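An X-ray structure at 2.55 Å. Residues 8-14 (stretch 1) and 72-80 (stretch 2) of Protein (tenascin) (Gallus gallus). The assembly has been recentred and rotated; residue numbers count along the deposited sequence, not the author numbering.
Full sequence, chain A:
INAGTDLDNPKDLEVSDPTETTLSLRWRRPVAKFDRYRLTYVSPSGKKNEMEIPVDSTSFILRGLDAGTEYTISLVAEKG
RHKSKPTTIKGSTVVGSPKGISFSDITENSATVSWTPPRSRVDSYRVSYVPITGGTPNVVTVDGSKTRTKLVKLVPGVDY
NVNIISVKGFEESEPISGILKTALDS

Stretch 1 (8-14) DNPKDLE
Stretch 2 72-80: TISLVAEKG

Two segments of one chain, at least 60 residues apart in sequence wherever they touch, pack largely through apolar side chains, with some main-chain atoms in the contact and no clear hydrogen bond between them. Stretch 2 is extended from Thr72 through Glu78, continuing an earlier strand, and leaves it at Lys79, where phi/psi turns to -81/-12. Stretch 1 is a loop that becomes a strand continuing beyond Glu14. The touching parts run nearly antiparallel, their end-to-end directions 156° apart, so Leu13 lies by Ile73 and Leu75, Pro10 by Leu75 and Ala77, and Asp8 by Ala77 and Lys79. Together they bury 343 Å².

The apolar contacts follow the alternation of the strand. Ile73, Leu75, Ala77 and Lys79 direct CA-to-CB toward stretch 1, whereas Ser74 and Val76 direct theirs away. Backbone angles of -108/131, -116/145 and -91/117 at Ile73, Leu75 and Ala77 maintain that rhythm. Stretch 1 answers with two buried residues, Pro10 (-67/127, C-gamma exo) and Leu13 (-82/114). They are three apart rather than two, and between them Asp12 takes the unusual positive pair 37/63 after Lys11 at -96/168; both these side chains are out of reach of stretch 2.

Pro10 spans two positions of the strand. Its CB lies 3.9 Å from CD2 of Leu75, and its CG is 4.3 Å from CB of Ala77. Pro10 CG also approaches the backbone, 4.0 Å from Ala77 N. Leu13, with chi1 t and chi2 p, places CD2 4.1 Å from CB of Leu75 and 4.1 Å from O of Ile73, so one methyl touches both side chain and main chain. Leu75, also t, p, meets Pro10 through CD2, while Leu13 CD2 lies closest to its CB. Ile73 is m, t, and its CG2 comes no nearer than 4.6 Å to Leu13 CD2.

The polar end is at the loop. Lys79 reaches across with chi1 m and chi2 to chi4 all t, a nearly straight chain that brings NZ to 2.7 Å from N of Asp8; the geometry leaves the nature of this approach open. Asp8 is poorly ordered, with chi1 t and chi2 49°; its CB points sideways and its carboxylate end leads away, where OD2 is hydrogen-bonded elsewhere in the structure. Its carbonyl O lies 4.4 Å from CB of Ala77. Asn9 (-96/162, chi1 p) also points sideways and makes no contact.

The rule here is a regular strand face met by two apolar residues, with a long lysine extending beyond them.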

ATOM      1  N   ASP A   8       7.121 -23.928 -23.372  1.00 56.85           N
ATOM      2  CA  ASP A   8       8.071 -23.207 -22.475  1.00 62.45           C
ATOM      3  C   ASP A   8       7.270 -22.181 -21.677  1.00 71.52           C
ATOM      4  O   ASP A   8       6.497 -21.420 -22.258  1.00 83.44           O
ATOM      5  CB  ASP A   8       9.134 -22.500 -23.327  1.00 58.54           C
ATOM      6  CG  ASP A   8      10.262 -21.916 -22.501  1.00 70.81           C
ATOM      7  OD1 ASP A   8      10.812 -22.630 -21.636  1.00 74.10           O
ATOM      8  OD2 ASP A   8      10.613 -20.744 -22.730  1.00 78.11           O
ATOM      9  N   ASN A   9       7.423 -22.165 -20.355  1.00 68.94           N
ATOM     10  CA  ASN A   9       6.682 -21.202 -19.534  1.00 71.32           C
ATOM     11  C   ASN A   9       7.485 -19.935 -19.215  1.00 64.22           C
ATOM     12  O   ASN A   9       8.706 -19.907 -19.377  1.00 77.57           O
ATOM     13  CB  ASN A   9       6.202 -21.855 -18.234  1.00 57.18           C
ATOM     14  CG  ASN A   9       7.327 -22.137 -17.266  1.00 40.97           C
ATOM     15  OD1 ASN A   9       8.493 -22.231 -17.647  1.00 61.11           O
ATOM     16  ND2 ASN A   9       6.979 -22.280 -16.000  1.00 37.64           N
ATOM     17  N   PRO A  10       6.797 -18.854 -18.810  1.00 40.49           N
ATOM     18  CA  PRO A  10       7.458 -17.594 -18.471  1.00 29.64           C
ATOM     19  C   PRO A  10       8.288 -17.831 -17.229  1.00 33.33           C
ATOM     20  O   PRO A  10       7.774 -18.323 -16.234  1.00 40.74           O
ATOM     21  CB  PRO A  10       6.282 -16.678 -18.141  1.00 30.31           C
ATOM     22  CG  PRO A  10       5.194 -17.203 -19.006  1.00 37.79           C
ATOM     23  CD  PRO A  10       5.336 -18.686 -18.806  1.00 49.14           C
ATOM     24  N   LYS A  11       9.568 -17.497 -17.274  1.00 35.82           N
ATOM     25  CA  LYS A  11      10.411 -17.706 -16.105  1.00 36.80           C
ATOM     26  C   LYS A  11      10.549 -16.466 -15.227  1.00 36.52           C
ATOM     27  O   LYS A  11      10.160 -15.365 -15.608  1.00 38.15           O
ATOM     28  CB  LYS A  11      11.791 -18.207 -16.526  1.00 49.26           C
ATOM     29  CG  LYS A  11      11.742 -19.429 -17.426  1.00 88.52           C
ATOM     30  CD  LYS A  11      13.123 -20.045 -17.654  1.00 99.89           C
ATOM     31  CE  LYS A  11      13.506 -21.012 -16.537  1.00 99.97           C
ATOM     32  NZ  LYS A  11      12.558 -22.159 -16.440  1.00 99.81           N
ATOM     33  N   ASP A  12      11.099 -16.679 -14.039  1.00 34.31           N
ATOM     34  CA  ASP A  12      11.343 -15.650 -13.039  1.00 32.09           C
ATOM     35  C   ASP A  12      10.327 -14.539 -12.870  1.00 32.24           C
ATOM     36  O   ASP A  12      10.631 -13.366 -13.064  1.00 33.17           O
ATOM     37  CB  ASP A  12      12.753 -15.081 -13.189  1.00 41.59           C
ATOM     38  CG  ASP A  12      13.824 -16.138 -12.971  1.00 56.94           C
ATOM     39  OD1 ASP A  12      14.091 -16.484 -11.798  1.00 61.41           O
ATOM     40  OD2 ASP A  12      14.372 -16.645 -13.974  1.00 64.84           O
ATOM     41  N   LEU A  13       9.120 -14.927 -12.481  1.00 21.60           N
ATOM     42  CA  LEU A  13       8.047 -13.985 -12.231  1.00 22.77           C
ATOM     43  C   LEU A  13       8.233 -13.415 -10.827  1.00 26.16           C
ATOM     44  O   LEU A  13       8.179 -14.142  -9.833  1.00 35.34           O
ATOM     45  CB  LEU A  13       6.698 -14.689 -12.333  1.00 16.60           C
ATOM     46  CG  LEU A  13       5.431 -13.853 -12.078  1.00 26.09           C
ATOM     47  CD1 LEU A  13       5.325 -12.727 -13.113  1.00 10.60           C
ATOM     48  CD2 LEU A  13       4.181 -14.744 -12.138  1.00  8.01           C
ATOM     49  N   GLU A  14       8.515 -12.117 -10.758  1.00 38.05           N
ATOM     50  CA  GLU A  14       8.709 -11.431  -9.482  1.00 36.01           C
ATOM     51  C   GLU A  14       7.853 -10.162  -9.376  1.00 27.17           C
ATOM     52  O   GLU A  14       7.551  -9.519 -10.385  1.00 34.76           O
ATOM     53  CB  GLU A  14      10.189 -11.089  -9.271  1.00 30.46           C
ATOM     54  CG  GLU A  14      10.795 -10.159 -10.315  1.00 48.93           C
ATOM     55  CD  GLU A  14      12.179  -9.642  -9.918  1.00 65.93           C
ATOM     56  OE1 GLU A  14      12.375  -9.286  -8.726  1.00 72.76           O
ATOM     57  OE2 GLU A  14      13.071  -9.588 -10.797  1.00 57.84           O
ATOM     58  N   THR A  72      -2.661 -14.450  -5.296  1.00 32.79           N
ATOM     59  CA  THR A  72      -1.937 -15.526  -5.925  1.00 30.06           C
ATOM     60  C   THR A  72      -1.896 -15.076  -7.372  1.00 23.22           C
ATOM     61  O   THR A  72      -2.942 -14.923  -8.004  1.00 25.59           O
ATOM     62  CB  THR A  72      -2.690 -16.857  -5.810  1.00 32.88           C
ATOM     63  OG1 THR A  72      -2.810 -17.209  -4.427  1.00 41.58           O
ATOM     64  CG2 THR A  72      -1.942 -17.963  -6.543  1.00 36.36           C
ATOM     65  N   ILE A  73      -0.703 -14.778  -7.871  1.00 23.89           N
ATOM     66  CA  ILE A  73      -0.570 -14.330  -9.248  1.00 20.06           C
ATOM     67  C   ILE A  73       0.072 -15.407 -10.102  1.00 25.32           C
ATOM     68  O   ILE A  73       1.096 -15.975  -9.730  1.00 27.51           O
ATOM     69  CB  ILE A  73       0.288 -13.027  -9.351  1.00 25.74           C
ATOM     70  CG1 ILE A  73      -0.331 -11.918  -8.498  1.00 28.03           C
ATOM     71  CG2 ILE A  73       0.334 -12.531 -10.805  1.00 10.68           C
ATOM     72  CD1 ILE A  73       0.594 -10.749  -8.208  1.00 18.84           C
ATOM     73  N   SER A  74      -0.545 -15.686 -11.244  1.00 34.19           N
ATOM     74  CA  SER A  74      -0.023 -16.665 -12.188  1.00 32.77           C
ATOM     75  C   SER A  74      -0.074 -16.169 -13.631  1.00 16.87           C
ATOM     76  O   SER A  74      -1.075 -15.634 -14.108  1.00 22.12           O
ATOM     77  CB  SER A  74      -0.728 -18.023 -12.056  1.00 37.39           C
ATOM     78  OG  SER A  74      -2.127 -17.905 -12.222  1.00 57.34           O
ATOM     79  N   LEU A  75       1.042 -16.358 -14.310  1.00 25.47           N
ATOM     80  CA  LEU A  75       1.195 -15.952 -15.690  1.00 24.47           C
ATOM     81  C   LEU A  75       1.409 -17.191 -16.541  1.00 32.68           C
ATOM     82  O   LEU A  75       2.075 -18.139 -16.123  1.00 29.62           O
ATOM     83  CB  LEU A  75       2.406 -15.036 -15.818  1.00 18.03           C
ATOM     84  CG  LEU A  75       2.585 -14.399 -17.178  1.00  7.22           C
ATOM     85  CD1 LEU A  75       1.453 -13.434 -17.442  1.00 12.69           C
ATOM     86  CD2 LEU A  75       3.890 -13.698 -17.187  1.00 29.19           C
ATOM     87  N   VAL A  76       0.883 -17.151 -17.756  1.00 32.54           N
ATOM     88  CA  VAL A  76       0.990 -18.259 -18.680  1.00 37.34           C
ATOM     89  C   VAL A  76       1.066 -17.760 -20.119  1.00 33.61           C
ATOM     90  O   VAL A  76       0.406 -16.787 -20.483  1.00 33.51           O
ATOM     91  CB  VAL A  76      -0.226 -19.203 -18.529  1.00 31.82           C
ATOM     92  CG1 VAL A  76      -1.515 -18.422 -18.603  1.00 32.37           C
ATOM     93  CG2 VAL A  76      -0.212 -20.264 -19.603  1.00 39.42           C
ATOM     94  N   ALA A  77       1.892 -18.421 -20.929  1.00 35.07           N
ATOM     95  CA  ALA A  77       2.033 -18.074 -22.336  1.00 25.33           C
ATOM     96  C   ALA A  77       1.042 -18.899 -23.183  1.00 36.34           C
ATOM     97  O   ALA A  77       1.064 -20.127 -23.155  1.00 59.42           O
ATOM     98  CB  ALA A  77       3.486 -18.309 -22.795  1.00 19.76           C
ATOM     99  N   GLU A  78       0.117 -18.215 -23.849  1.00 41.32           N
ATOM    100  CA  GLU A  78      -0.871 -18.865 -24.700  1.00 39.87           C
ATOM    101  C   GLU A  78      -0.256 -18.931 -26.091  1.00 57.84           C
ATOM    102  O   GLU A  78      -0.089 -17.903 -26.753  1.00 52.01           O
ATOM    103  CB  GLU A  78      -2.179 -18.068 -24.734  1.00 25.19           C
ATOM    104  CG  GLU A  78      -2.888 -17.941 -23.378  1.00 25.60           C
ATOM    105  CD  GLU A  78      -4.278 -17.278 -23.462  1.00 42.82           C
ATOM    106  OE1 GLU A  78      -4.695 -16.847 -24.560  1.00 52.23           O
ATOM    107  OE2 GLU A  78      -4.970 -17.194 -22.424  1.00 44.63           O
ATOM    108  N   LYS A  79       0.116 -20.148 -26.502  1.00 74.55           N
ATOM    109  CA  LYS A  79       0.748 -20.435 -27.807  1.00 68.03           C
ATOM    110  C   LYS A  79      -0.231 -20.528 -28.995  1.00 48.91           C
ATOM    111  O   LYS A  79       0.187 -20.534 -30.157  1.00 50.89           O
ATOM    112  CB  LYS A  79       1.587 -21.727 -27.696  1.00 72.33           C
ATOM    113  CG  LYS A  79       2.535 -21.740 -26.485  1.00 65.47           C
ATOM    114  CD  LYS A  79       3.201 -23.093 -26.257  1.00 52.12           C
ATOM    115  CE  LYS A  79       4.049 -23.080 -24.979  1.00 62.60           C
ATOM    116  NZ  LYS A  79       4.904 -24.291 -24.803  1.00 49.39           N
ATOM    117  N   GLY A  80      -1.523 -20.591 -28.676  1.00 42.33           N
ATOM    118  CA  GLY A  80      -2.591 -20.677 -29.660  1.00 47.61           C
ATOM    119  C   GLY A  80      -3.854 -21.017 -28.883  1.00 53.04           C
ATOM    120  O   GLY A  80      -4.657 -20.147 -28.539  1.00 50.76           O
TER